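Local coordinates for protein geranyltranstransferase (Marinomonas sp. MED121, PDB 4F62) that probably joins isopentenyl diphosphate to allylic diphosphates to build short-chain prenyl diphosphates such as farnesyl diphosphate, at residues S14-Y19 with A69-L74; M51-S56 with S65-S70; Q58-I63 with L194-V199; S188-A193 with K206-A211. All coordinates share one frame; numbering follows the deposited sequence.

Contact 1 of 4, residues S14-Y19 with A69-L74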
loop_
_atom_site.group_PDB
_atom_site.type_symbol
_atom_site.label_atom_id
_atom_site.label_comp_id
_atom_site.label_asym_id
_atom_site.label_seq_id
_atom_site.Cartn_x
_atom_site.Cartn_y
_atom_site.Cartn_z
ATOM N N SER A 14 -15.567 -18.469 5.607
ATOM C CA SER A 14 -16.793 -17.695 5.803
ATOM C C SER A 14 -16.484 -16.407 6.564
ATOM O O SER A 14 -16.949 -15.322 6.202
ATOM C CB SER A 14 -17.836 -18.500 6.573
ATOM O OG SER A 14 -18.159 -19.687 5.868
ATOM N N ARG A 15 -15.682 -16.530 7.614
ATOM C CA ARG A 15 -15.378 -15.382 8.453
ATOM C C ARG A 15 -14.619 -14.291 7.691
ATOM O O ARG A 15 -15.013 -13.114 7.731
ATOM C CB ARG A 15 -14.622 -15.804 9.726
ATOM C CG ARG A 15 -14.392 -14.651 10.698
ATOM C CD ARG A 15 -13.841 -15.082 12.049
ATOM N NE ARG A 15 -13.481 -13.901 12.835
ATOM C CZ ARG A 15 -13.637 -13.785 14.150
ATOM N NH1 ARG A 15 -14.138 -14.789 14.851
ATOM N NH2 ARG A 15 -13.292 -12.655 14.760
ATOM N N VAL A 16 -13.545 -14.649 6.986
ATOM C CA VAL A 16 -12.783 -13.604 6.293
ATOM C C VAL A 16 -13.563 -13.026 5.106
ATOM O O VAL A 16 -13.458 -11.834 4.814
ATOM C CB VAL A 16 -11.337 -14.043 5.903
ATOM C CG1 VAL A 16 -11.344 -15.040 4.737
ATOM C CG2 VAL A 16 -10.471 -12.823 5.562
ATOM N N ASP A 17 -14.354 -13.863 4.439
ATOM C CA ASP A 17 -15.141 -13.412 3.295
ATOM C C ASP A 17 -16.210 -12.383 3.677
ATOM O O ASP A 17 -16.335 -11.346 3.031
ATOM C CB ASP A 17 -15.782 -14.599 2.571
ATOM C CG ASP A 17 -14.767 -15.417 1.774
ATOM O OD1 ASP A 17 -13.581 -15.019 1.724
ATOM O OD2 ASP A 17 -15.167 -16.448 1.195
ATOM N N GLN A 18 -16.990 -12.685 4.711
ATOM C CA GLN A 18 -17.969 -11.730 5.229
ATOM C C GLN A 18 -17.305 -10.430 5.679
ATOM O O GLN A 18 -17.829 -9.342 5.444
ATOM C CB GLN A 18 -18.744 -12.323 6.405
ATOM C CG GLN A 18 -19.912 -13.200 6.021
ATOM C CD GLN A 18 -20.608 -13.771 7.245
ATOM O OE1 GLN A 18 -21.532 -13.161 7.790
ATOM N NE2 GLN A 18 -20.151 -14.939 7.697
ATOM N N TYR A 19 -16.157 -10.541 6.336
ATOM C CA TYR A 19 -15.483 -9.364 6.866
ATOM C C TYR A 19 -14.944 -8.483 5.736
ATOM O O TYR A 19 -15.092 -7.266 5.766
ATOM C CB TYR A 19 -14.349 -9.795 7.796
ATOM C CG TYR A 19 -13.605 -8.663 8.458
ATOM C CD1 TYR A 19 -14.089 -8.076 9.621
ATOM C CD2 TYR A 19 -12.402 -8.199 7.937
ATOM C CE1 TYR A 19 -13.397 -7.050 10.241
ATOM C CE2 TYR A 19 -11.709 -7.168 8.541
ATOM C CZ TYR A 19 -12.203 -6.599 9.688
ATOM O OH TYR A 19 -11.511 -5.575 10.300
ATOM N N ALA A 69 -8.686 -8.034 10.826
ATOM C CA ALA A 69 -8.013 -7.023 10.005
ATOM C C ALA A 69 -6.756 -7.581 9.332
ATOM O O ALA A 69 -6.485 -7.317 8.150
ATOM C CB ALA A 69 -7.678 -5.791 10.847
ATOM N N SER A 70 -5.989 -8.378 10.064
ATOM C CA SER A 70 -4.774 -8.973 9.482
ATOM C C SER A 70 -5.082 -9.982 8.390
ATOM O O SER A 70 -4.440 -9.985 7.318
ATOM C CB SER A 70 -3.943 -9.662 10.569
ATOM O OG SER A 70 -3.577 -8.741 11.591
ATOM N N ALA A 71 -6.037 -10.869 8.675
ATOM C CA ALA A 71 -6.354 -11.932 7.738
ATOM C C ALA A 71 -6.839 -11.288 6.458
ATOM O O ALA A 71 -6.428 -11.676 5.367
ATOM C CB ALA A 71 -7.427 -12.858 8.313
ATOM N N ALA A 72 -7.694 -10.277 6.604
ATOM C CA ALA A 72 -8.264 -9.587 5.452
ATOM C C ALA A 72 -7.196 -8.801 4.694
ATOM O O ALA A 72 -7.194 -8.793 3.461
ATOM C CB ALA A 72 -9.388 -8.652 5.900
ATOM N N ALA A 73 -6.290 -8.147 5.429
ATOM C CA ALA A 73 -5.214 -7.371 4.808
ATOM C C ALA A 73 -4.288 -8.278 4.021
ATOM O O ALA A 73 -3.902 -7.964 2.888
ATOM C CB ALA A 73 -4.406 -6.589 5.852
ATOM N N LEU A 74 -3.920 -9.401 4.628
ATOM C CA LEU A 74 -3.046 -10.369 3.961
ATOM C C LEU A 74 -3.713 -10.917 2.700
ATOM O O LEU A 74 -3.066 -11.082 1.663
ATOM C CB LEU A 74 -2.709 -11.523 4.916
ATOM C CG LEU A 74 -1.718 -11.124 6.014
ATOM C CD1 LEU A 74 -1.841 -12.067 7.187
ATOM C CD2 LEU A 74 -0.303 -11.155 5.470
#

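Contact 2 of 4, residues M51-S56 with S65-S70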
loop_
_atom_site.group_PDB
_atom_site.type_symbol
_atom_site.label_atom_id
_atom_site.label_comp_id
_atom_site.label_asym_id
_atom_site.label_seq_id
_atom_site.Cartn_x
_atom_site.Cartn_y
_atom_site.Cartn_z
ATOM N N MET A 51 -6.496 -18.459 6.858
ATOM C CA MET A 51 -6.541 -19.638 7.724
ATOM C C MET A 51 -5.348 -19.715 8.685
ATOM O O MET A 51 -5.522 -19.969 9.872
ATOM C CB MET A 51 -6.673 -20.930 6.901
ATOM C CG MET A 51 -8.009 -21.025 6.177
ATOM S SD MET A 51 -8.378 -22.641 5.459
ATOM C CE MET A 51 -7.136 -22.706 4.178
ATOM N N LEU A 52 -4.140 -19.482 8.175
ATOM C CA LEU A 52 -2.947 -19.461 9.019
ATOM C C LEU A 52 -3.038 -18.375 10.085
ATOM O O LEU A 52 -2.623 -18.581 11.222
ATOM C CB LEU A 52 -1.696 -19.199 8.175
ATOM C CG LEU A 52 -1.220 -20.354 7.293
ATOM C CD1 LEU A 52 -0.132 -19.845 6.352
ATOM C CD2 LEU A 52 -0.708 -21.519 8.148
ATOM N N THR A 53 -3.564 -17.212 9.711
ATOM C CA THR A 53 -3.678 -16.090 10.644
ATOM C C THR A 53 -4.600 -16.436 11.808
ATOM O O THR A 53 -4.255 -16.236 12.982
ATOM C CB THR A 53 -4.202 -14.835 9.929
ATOM O OG1 THR A 53 -3.408 -14.606 8.757
ATOM C CG2 THR A 53 -4.118 -13.594 10.847
ATOM N N TYR A 54 -5.775 -16.969 11.492
ATOM C CA TYR A 54 -6.721 -17.314 12.545
ATOM C C TYR A 54 -6.183 -18.464 13.388
ATOM O O TYR A 54 -6.421 -18.502 14.599
ATOM C CB TYR A 54 -8.079 -17.700 11.960
ATOM C CG TYR A 54 -8.853 -16.546 11.369
ATOM C CD1 TYR A 54 -9.313 -15.503 12.172
ATOM C CD2 TYR A 54 -9.153 -16.508 10.011
ATOM C CE1 TYR A 54 -10.038 -14.439 11.632
ATOM C CE2 TYR A 54 -9.882 -15.450 9.460
ATOM C CZ TYR A 54 -10.324 -14.425 10.272
ATOM O OH TYR A 54 -11.049 -13.391 9.723
ATOM N N ALA A 55 -5.484 -19.407 12.745
ATOM C CA ALA A 55 -4.953 -20.589 13.452
ATOM C C ALA A 55 -3.885 -20.188 14.463
ATOM O O ALA A 55 -3.812 -20.739 15.559
ATOM C CB ALA A 55 -4.373 -21.615 12.459
ATOM N N SER A 56 -3.052 -19.225 14.091
ATOM C CA SER A 56 -1.988 -18.767 14.978
ATOM C C SER A 56 -2.552 -17.980 16.153
ATOM O O SER A 56 -2.098 -18.144 17.285
ATOM C CB SER A 56 -0.988 -17.903 14.213
ATOM O OG SER A 56 -0.447 -18.661 13.151
ATOM N N SER A 65 -10.468 -8.598 16.763
ATOM C CA SER A 65 -10.775 -7.720 15.641
ATOM C C SER A 65 -9.543 -7.489 14.765
ATOM O O SER A 65 -9.647 -7.486 13.533
ATOM C CB SER A 65 -11.387 -6.397 16.125
ATOM O OG SER A 65 -10.458 -5.661 16.896
ATOM N N LEU A 66 -8.371 -7.333 15.384
ATOM C CA LEU A 66 -7.141 -7.181 14.600
ATOM C C LEU A 66 -6.699 -8.484 13.931
ATOM O O LEU A 66 -5.875 -8.459 13.018
ATOM C CB LEU A 66 -5.984 -6.569 15.418
ATOM C CG LEU A 66 -6.152 -5.090 15.821
ATOM C CD1 LEU A 66 -4.974 -4.606 16.662
ATOM C CD2 LEU A 66 -6.303 -4.211 14.593
ATOM N N THR A 67 -7.228 -9.622 14.367
ATOM C CA THR A 67 -6.952 -10.857 13.627
ATOM C C THR A 67 -7.728 -10.829 12.314
ATOM O O THR A 67 -7.216 -11.216 11.250
ATOM C CB THR A 67 -7.400 -12.111 14.404
ATOM O OG1 THR A 67 -6.989 -12.016 15.774
ATOM C CG2 THR A 67 -6.800 -13.349 13.778
ATOM N N ASP A 68 -8.989 -10.403 12.403
ATOM C CA ASP A 68 -9.804 -10.162 11.209
ATOM C C ASP A 68 -9.137 -9.160 10.273
ATOM O O ASP A 68 -9.030 -9.404 9.067
ATOM C CB ASP A 68 -11.198 -9.648 11.590
ATOM C CG ASP A 68 -12.112 -10.752 12.071
ATOM O OD1 ASP A 68 -12.016 -11.887 11.544
ATOM O OD2 ASP A 68 -12.917 -10.489 12.984
ATOM N N ALA A 69 -8.686 -8.034 10.826
ATOM C CA ALA A 69 -8.013 -7.023 10.005
ATOM C C ALA A 69 -6.756 -7.581 9.332
ATOM O O ALA A 69 -6.485 -7.317 8.150
ATOM C CB ALA A 69 -7.678 -5.791 10.847
ATOM N N SER A 70 -5.989 -8.378 10.064
ATOM C CA SER A 70 -4.774 -8.973 9.482
ATOM C C SER A 70 -5.082 -9.982 8.390
ATOM O O SER A 70 -4.440 -9.985 7.318
ATOM C CB SER A 70 -3.943 -9.662 10.569
ATOM O OG SER A 70 -3.577 -8.741 11.591
#

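Contact 3 of 4, residues Q58-I63 with L194-V199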
loop_
_atom_site.group_PDB
_atom_site.type_symbol
_atom_site.label_atom_id
_atom_site.label_comp_id
_atom_site.label_asym_id
_atom_site.label_seq_id
_atom_site.Cartn_x
_atom_site.Cartn_y
_atom_site.Cartn_z
ATOM N N GLN A 58 -5.421 -18.443 17.481
ATOM C CA GLN A 58 -6.022 -19.458 18.343
ATOM C C GLN A 58 -4.985 -20.197 19.165
ATOM O O GLN A 58 -5.216 -20.527 20.324
ATOM C CB GLN A 58 -6.792 -20.463 17.502
ATOM C CG GLN A 58 -8.168 -20.012 17.148
ATOM C CD GLN A 58 -9.090 -21.181 16.956
ATOM O OE1 GLN A 58 -8.650 -22.279 16.602
ATOM N NE2 GLN A 58 -10.377 -20.965 17.211
ATOM N N LEU A 59 -3.842 -20.463 18.551
ATOM C CA LEU A 59 -2.738 -21.104 19.246
ATOM C C LEU A 59 -2.379 -20.368 20.536
ATOM O O LEU A 59 -2.311 -20.982 21.601
ATOM C CB LEU A 59 -1.518 -21.163 18.338
ATOM C CG LEU A 59 -0.336 -21.953 18.889
ATOM C CD1 LEU A 59 -0.670 -23.428 18.860
ATOM C CD2 LEU A 59 0.908 -21.676 18.088
ATOM N N VAL A 60 -2.186 -19.049 20.451
ATOM C CA VAL A 60 -1.599 -18.307 21.570
ATOM C C VAL A 60 -2.584 -17.488 22.410
ATOM O O VAL A 60 -2.250 -17.033 23.508
ATOM C CB VAL A 60 -0.454 -17.393 21.101
ATOM C CG1 VAL A 60 0.612 -18.210 20.379
ATOM C CG2 VAL A 60 -1.000 -16.309 20.196
ATOM N N GLY A 61 -3.790 -17.293 21.894
ATOM C CA GLY A 61 -4.800 -16.543 22.612
ATOM C C GLY A 61 -6.160 -16.661 21.958
ATOM O O GLY A 61 -6.621 -17.762 21.651
ATOM N N ASP A 62 -6.800 -15.522 21.725
ATOM C CA ASP A 62 -8.120 -15.530 21.121
ATOM C C ASP A 62 -8.177 -14.699 19.834
ATOM O O ASP A 62 -7.514 -13.669 19.720
ATOM C CB ASP A 62 -9.146 -15.054 22.143
ATOM C CG ASP A 62 -9.091 -15.869 23.438
ATOM O OD1 ASP A 62 -9.112 -17.122 23.360
ATOM O OD2 ASP A 62 -9.003 -15.260 24.524
ATOM N N ILE A 63 -8.942 -15.183 18.858
ATOM C CA ILE A 63 -9.186 -14.436 17.630
ATOM C C ILE A 63 -9.848 -13.100 17.986
ATOM O O ILE A 63 -10.798 -13.059 18.774
ATOM C CB ILE A 63 -10.087 -15.230 16.651
ATOM C CG1 ILE A 63 -9.370 -16.500 16.171
ATOM C CG2 ILE A 63 -10.458 -14.354 15.460
ATOM C CD1 ILE A 63 -10.283 -17.522 15.460
ATOM N N LEU A 194 0.408 -12.067 17.023
ATOM C CA LEU A 194 0.467 -10.697 17.554
ATOM C C LEU A 194 -0.922 -10.094 17.774
ATOM O O LEU A 194 -1.157 -9.410 18.768
ATOM C CB LEU A 194 1.287 -9.788 16.625
ATOM C CG LEU A 194 2.803 -10.018 16.551
ATOM C CD1 LEU A 194 3.364 -9.402 15.271
ATOM C CD2 LEU A 194 3.496 -9.399 17.774
ATOM N N SER A 195 -1.856 -10.372 16.864
ATOM C CA SER A 195 -3.171 -9.727 16.920
ATOM C C SER A 195 -3.929 -10.091 18.187
ATOM O O SER A 195 -4.898 -9.420 18.536
ATOM C CB SER A 195 -4.024 -10.089 15.700
ATOM O OG SER A 195 -4.529 -11.413 15.803
ATOM N N THR A 196 -3.478 -11.138 18.881
ATOM C CA THR A 196 -4.103 -11.548 20.153
ATOM C C THR A 196 -3.745 -10.633 21.317
ATOM O O THR A 196 -4.440 -10.618 22.338
ATOM C CB THR A 196 -3.677 -12.958 20.586
ATOM O OG1 THR A 196 -2.291 -12.922 20.949
ATOM C CG2 THR A 196 -3.884 -13.962 19.461
ATOM N N GLY A 197 -2.634 -9.908 21.188
ATOM C CA GLY A 197 -2.173 -9.043 22.267
ATOM C C GLY A 197 -1.501 -9.825 23.387
ATOM O O GLY A 197 -1.270 -9.291 24.472
ATOM N N GLN A 198 -1.175 -11.088 23.117
ATOM C CA GLN A 198 -0.713 -12.025 24.145
ATOM C C GLN A 198 0.539 -12.830 23.793
ATOM O O GLN A 198 1.035 -13.589 24.632
ATOM C CB GLN A 198 -1.816 -13.046 24.451
ATOM C CG GLN A 198 -2.887 -12.603 25.409
ATOM C CD GLN A 198 -3.734 -13.772 25.860
ATOM O OE1 GLN A 198 -3.303 -14.925 25.785
ATOM N NE2 GLN A 198 -4.946 -13.485 26.328
ATOM N N VAL A 199 1.031 -12.717 22.564
ATOM C CA VAL A 199 2.131 -13.595 22.142
ATOM C C VAL A 199 3.451 -13.262 22.844
ATOM O O VAL A 199 3.765 -12.100 23.089
ATOM C CB VAL A 199 2.317 -13.627 20.599
ATOM C CG1 VAL A 199 2.907 -12.322 20.097
ATOM C CG2 VAL A 199 3.186 -14.806 20.181
HETATM O O HOH W 1 -6.162 -12.800 23.202
#

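Contact 4 of 4, residues S188-A193 with K206-A211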
loop_
_atom_site.group_PDB
_atom_site.type_symbol
_atom_site.label_atom_id
_atom_site.label_comp_id
_atom_site.label_asym_id
_atom_site.label_seq_id
_atom_site.Cartn_x
_atom_site.Cartn_y
_atom_site.Cartn_z
ATOM N N SER A 188 1.484 -14.076 7.957
ATOM C CA SER A 188 0.212 -14.658 8.393
ATOM C C SER A 188 0.279 -15.200 9.820
ATOM O O SER A 188 -0.557 -14.857 10.658
ATOM C CB SER A 188 -0.238 -15.766 7.434
ATOM O OG SER A 188 -0.514 -15.235 6.150
ATOM N N VAL A 189 1.266 -16.050 10.103
ATOM C CA VAL A 189 1.360 -16.614 11.447
ATOM C C VAL A 189 1.824 -15.559 12.459
ATOM O O VAL A 189 1.320 -15.527 13.581
ATOM C CB VAL A 189 2.245 -17.907 11.523
ATOM C CG1 VAL A 189 1.842 -18.907 10.433
ATOM C CG2 VAL A 189 3.714 -17.565 11.413
ATOM N N ARG A 190 2.758 -14.688 12.062
ATOM C CA ARG A 190 3.255 -13.656 12.977
ATOM C C ARG A 190 2.143 -12.671 13.361
ATOM O O ARG A 190 1.917 -12.369 14.550
ATOM C CB ARG A 190 4.474 -12.913 12.382
ATOM C CG ARG A 190 5.755 -13.753 12.283
ATOM C CD ARG A 190 6.912 -12.937 11.664
ATOM N NE ARG A 190 7.197 -11.727 12.444
ATOM C CZ ARG A 190 7.940 -11.709 13.548
ATOM N NH1 ARG A 190 8.484 -12.835 14.005
ATOM N NH2 ARG A 190 8.140 -10.572 14.199
ATOM N N MET A 191 1.436 -12.169 12.357
ATOM C CA MET A 191 0.366 -11.210 12.612
ATOM C C MET A 191 -0.807 -11.822 13.366
ATOM O O MET A 191 -1.387 -11.175 14.225
ATOM C CB MET A 191 -0.116 -10.562 11.314
ATOM C CG MET A 191 0.960 -9.701 10.632
ATOM S SD MET A 191 0.438 -9.211 8.978
ATOM C CE MET A 191 -0.727 -7.896 9.363
ATOM N N GLY A 192 -1.151 -13.063 13.032
ATOM C CA GLY A 192 -2.197 -13.768 13.743
ATOM C C GLY A 192 -1.923 -13.808 15.231
ATOM O O GLY A 192 -2.768 -13.402 16.038
ATOM N N ALA A 193 -0.734 -14.289 15.589
ATOM C CA ALA A 193 -0.314 -14.395 16.990
ATOM C C ALA A 193 -0.244 -13.022 17.674
ATOM O O ALA A 193 -0.778 -12.824 18.778
ATOM C CB ALA A 193 1.033 -15.101 17.057
ATOM N N LYS A 206 9.026 -19.783 17.361
ATOM C CA LYS A 206 8.553 -21.088 16.905
ATOM C C LYS A 206 7.653 -20.937 15.685
ATOM O O LYS A 206 7.747 -21.718 14.737
ATOM C CB LYS A 206 7.803 -21.813 18.026
ATOM C CG LYS A 206 8.667 -22.216 19.211
ATOM C CD LYS A 206 7.789 -22.579 20.405
ATOM C CE LYS A 206 8.611 -22.801 21.664
ATOM N NZ LYS A 206 9.631 -23.864 21.455
ATOM N N LEU A 207 6.783 -19.928 15.706
ATOM C CA LEU A 207 5.887 -19.685 14.574
ATOM C C LEU A 207 6.652 -19.263 13.327
ATOM O O LEU A 207 6.318 -19.696 12.218
ATOM C CB LEU A 207 4.788 -18.680 14.939
ATOM C CG LEU A 207 3.796 -19.236 15.957
ATOM C CD1 LEU A 207 2.866 -18.136 16.502
ATOM C CD2 LEU A 207 2.994 -20.366 15.332
ATOM N N ASP A 208 7.691 -18.447 13.513
ATOM C CA ASP A 208 8.610 -18.090 12.427
ATOM C C ASP A 208 9.127 -19.321 11.728
ATOM O O ASP A 208 9.056 -19.433 10.505
ATOM C CB ASP A 208 9.838 -17.351 12.967
ATOM C CG ASP A 208 9.647 -15.856 13.029
ATOM O OD1 ASP A 208 8.603 -15.368 12.559
ATOM O OD2 ASP A 208 10.555 -15.165 13.537
ATOM N N ALA A 209 9.688 -20.229 12.524
ATOM C CA ALA A 209 10.298 -21.435 11.998
ATOM C C ALA A 209 9.233 -22.325 11.367
ATOM O O ALA A 209 9.471 -22.947 10.326
ATOM C CB ALA A 209 11.040 -22.175 13.107
ATOM N N TYR A 210 8.054 -22.380 11.988
ATOM C CA TYR A 210 6.953 -23.150 11.413
ATOM C C TYR A 210 6.658 -22.626 10.011
ATOM O O TYR A 210 6.595 -23.392 9.040
ATOM C CB TYR A 210 5.708 -23.066 12.301
ATOM C CG TYR A 210 4.421 -23.512 11.632
ATOM C CD1 TYR A 210 3.641 -22.613 10.913
ATOM C CD2 TYR A 210 3.981 -24.829 11.728
ATOM C CE1 TYR A 210 2.460 -23.009 10.306
ATOM C CE2 TYR A 210 2.800 -25.236 11.118
ATOM C CZ TYR A 210 2.045 -24.310 10.408
ATOM O OH TYR A 210 0.873 -24.685 9.788
ATOM N N ALA A 211 6.502 -21.311 9.911
ATOM C CA ALA A 211 6.101 -20.680 8.665
ATOM C C ALA A 211 7.153 -20.827 7.585
ATOM O O ALA A 211 6.833 -21.104 6.423
ATOM C CB ALA A 211 5.800 -19.204 8.901
HETATM O O HOH W 2 10.528 -13.584 15.889
#

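Contact 1 of 4, residues S14-Y19 with A69-L74
Val16 meets Ala71 and Ala72 through a single methyl, CG2, which lies against the peptide linking the two alanines, 3.9 Å from Ala72 N. The same methyl comes to 4.1 Å from Ala71 CB, while Ala72 CB stands a little farther off. The torsion accounts for this choice of branch: with CG2 anti to the Val16 backbone N, it is this methyl, not CG1, that faces the alanines. Asp17, next in the sequence, turns elsewhere, to a salt bridge with Arg47. One turn beyond Val16, Tyr19 carries the other half of the contact. With CG swung opposite the backbone N (chi1 -178°), its ring reaches out alongside helix 65-86 and offers its CD2-CE2 edge to Ala72 CB, 3.7 Å from Tyr19 CD2 and close to the ring plane. The phenol end continues towards the preceding turn, where Tyr19 OH lies 3.9 Å from Ala69 CB. It also approaches Ala69 N obliquely, but that amide is already given to Ser65 O within its own helix, so the meeting is one of packing. The partner helix thus presents backbone and small methyls to a valine and a tyrosine, and the axes come within 9.6 Å at a steep crossing of -78°. Leu125 of helix 108-126 packs on both Tyr19 and Ala72. This crossing of a helix near the N-terminus over the core helix 65-86 is part of the all-alpha isoprenoid synthase fold expected for the polyprenyl synthetase family.

Contact 2 of 4, residues M51-S56 with S65-S70
Asp68 OD1 is gripped by two groups from different helices: Tyr54 OH donates to it at 2.6 Å, and Arg15 NE of helix 5-23 forms a salt bridge with it. The tyrosine uses the anti lone pair of OD1, the one turned away from OD2, and the oxygen lies in the plane of the phenol ring at its edge. Ring and carboxylate planes stand 71° apart. The charge of Arg15 and the hydrogen bond from Tyr54 OH would probably favour the ionised carboxylate, despite its burial. Nearer the helix axes the contact is apolar. Thr67 CG2 comes obliquely to the ring, 3.7 Å from Tyr54 CD1, and Thr53 CG2 sits 3.9 Å from Ser70 CB. Both threonine methyls are anti to their backbone N and point into the interface, whereas the hydroxyls serve elsewhere: Thr53 OG1 bonds to Arg49 O, Thr67 OG1 to Ser195 OG. Ser70 OG turns back to its own helix and meets Leu66 O at 2.7 Å, so that this carbonyl takes two donors, Ser70 N and OG. The segments run nearly antiparallel, at 159° with axes 9.4 Å apart, making an antiparallel helix hairpin within the helical bundle of the polyprenyl synthetase fold.

Contact 3 of 4, residues Q58-I63 with L194-V199
Val60 and Thr196 cross at about a right angle, with Val60 CG2 3.7 Å from Thr196 OG1 and almost as near to Thr196 CG2. That threonine methyl also rests against the backbone beyond the valine, 3.7 Å from Asp62 O, with Gly61 N close by. Gly61 belongs at this spot: a side chain there would run tightly into Thr196 CB, and its backbone angles (-170°/-129°) fall in a region few residues other than glycine occupy, and take the chain out of its helix. To one side, Val60 CG1 meets Val199 CG2 more loosely, at 4.3 Å. A water closes the polar flank, accepting from Asp62 N at 3.2 Å and donating to Thr196 O at 2.9 Å.

The second shell fixes the threonine. Its OG1 lies between backbone N and carbonyl carbon (chi1 69°), where it accepts from Gln198 N at 3.1 Å in an ST turn and donates to Ala193 O. A valine in its place would probably leave Gln198 N and Ala193 O without their hydroxyl partner and free the turn to shift. A type I turn from Leu194 to Gly197, closed by Gly197 N on Leu194 O at 2.9 Å, sets the path, and Gly197 accepts the positive phi that follows.

Near the surface, this meeting joins the end of helix 48-60 to the loop between helices 170-194 and 201-226; Gln203 and Leu204 of the latter helix touch Val60 and Val199, while Leu194 leans on helix 134-148.

Contact 4 of 4, residues S188-A193 with K206-A211
Val189 forms the apolar centre, its two methyls parting among three residues of helix 201-226. CG2 enters between successive turns, 3.7 Å from Ala211 CB and 3.5 Å from Leu207 O, with Leu207 CB just behind. CG1 goes to the edge of the Tyr210 ring, 4.1 Å from CD1. A turn later, Ala193 CB takes the end of the leucine, at 3.6 Å from Leu207 CD1. The axes lie 9.1 Å apart, nearly antiparallel at 151°.

At the polar edge Arg190 bends at chi3 (58°), which folds its guanidinium back to Asp208. NH1 donates to OD1 at 2.9 Å, nearly straight (163°), meeting it on the syn side but somewhat above the carboxylate plane. A water bridges NH1 and Asp208 OD2 at 2.9 and 2.8 Å. Glu143 of helix 134-148 takes Arg190 NE, so two acids share this charge. A leucine here would probably leave both Asp208 and Glu143 without this shared arginine.

Helix 48-60 packs on Val189 and Leu207 through Ser56 and Leu59, helix 249-273 lies against Tyr210, and the phenol reaches Leu283 O of helix 281-291.

Contacts 1 and 2 lie about 7 Å apart between centres and share helix 65-86, tied by Arg15. Contact 3 lies about 9 Å from contact 2, to which Thr67 OG1 and Ser195 OG link it at 2.5 Å, a probable hydrogen bond. Contact 4 is about 11 Å from both contacts 2 and 3; Leu59 CD2 meets Leu207 CD2 at 3.7 Å. Contacts 1 and 4, about 17 Å apart, are bridged by Leu74 packing on Ser188. Helices 65-86 and 201-226 carry, at or near their C-terminal ends, the aspartate-rich motifs that in relatives bind magnesium and diphosphate, and probably do so here.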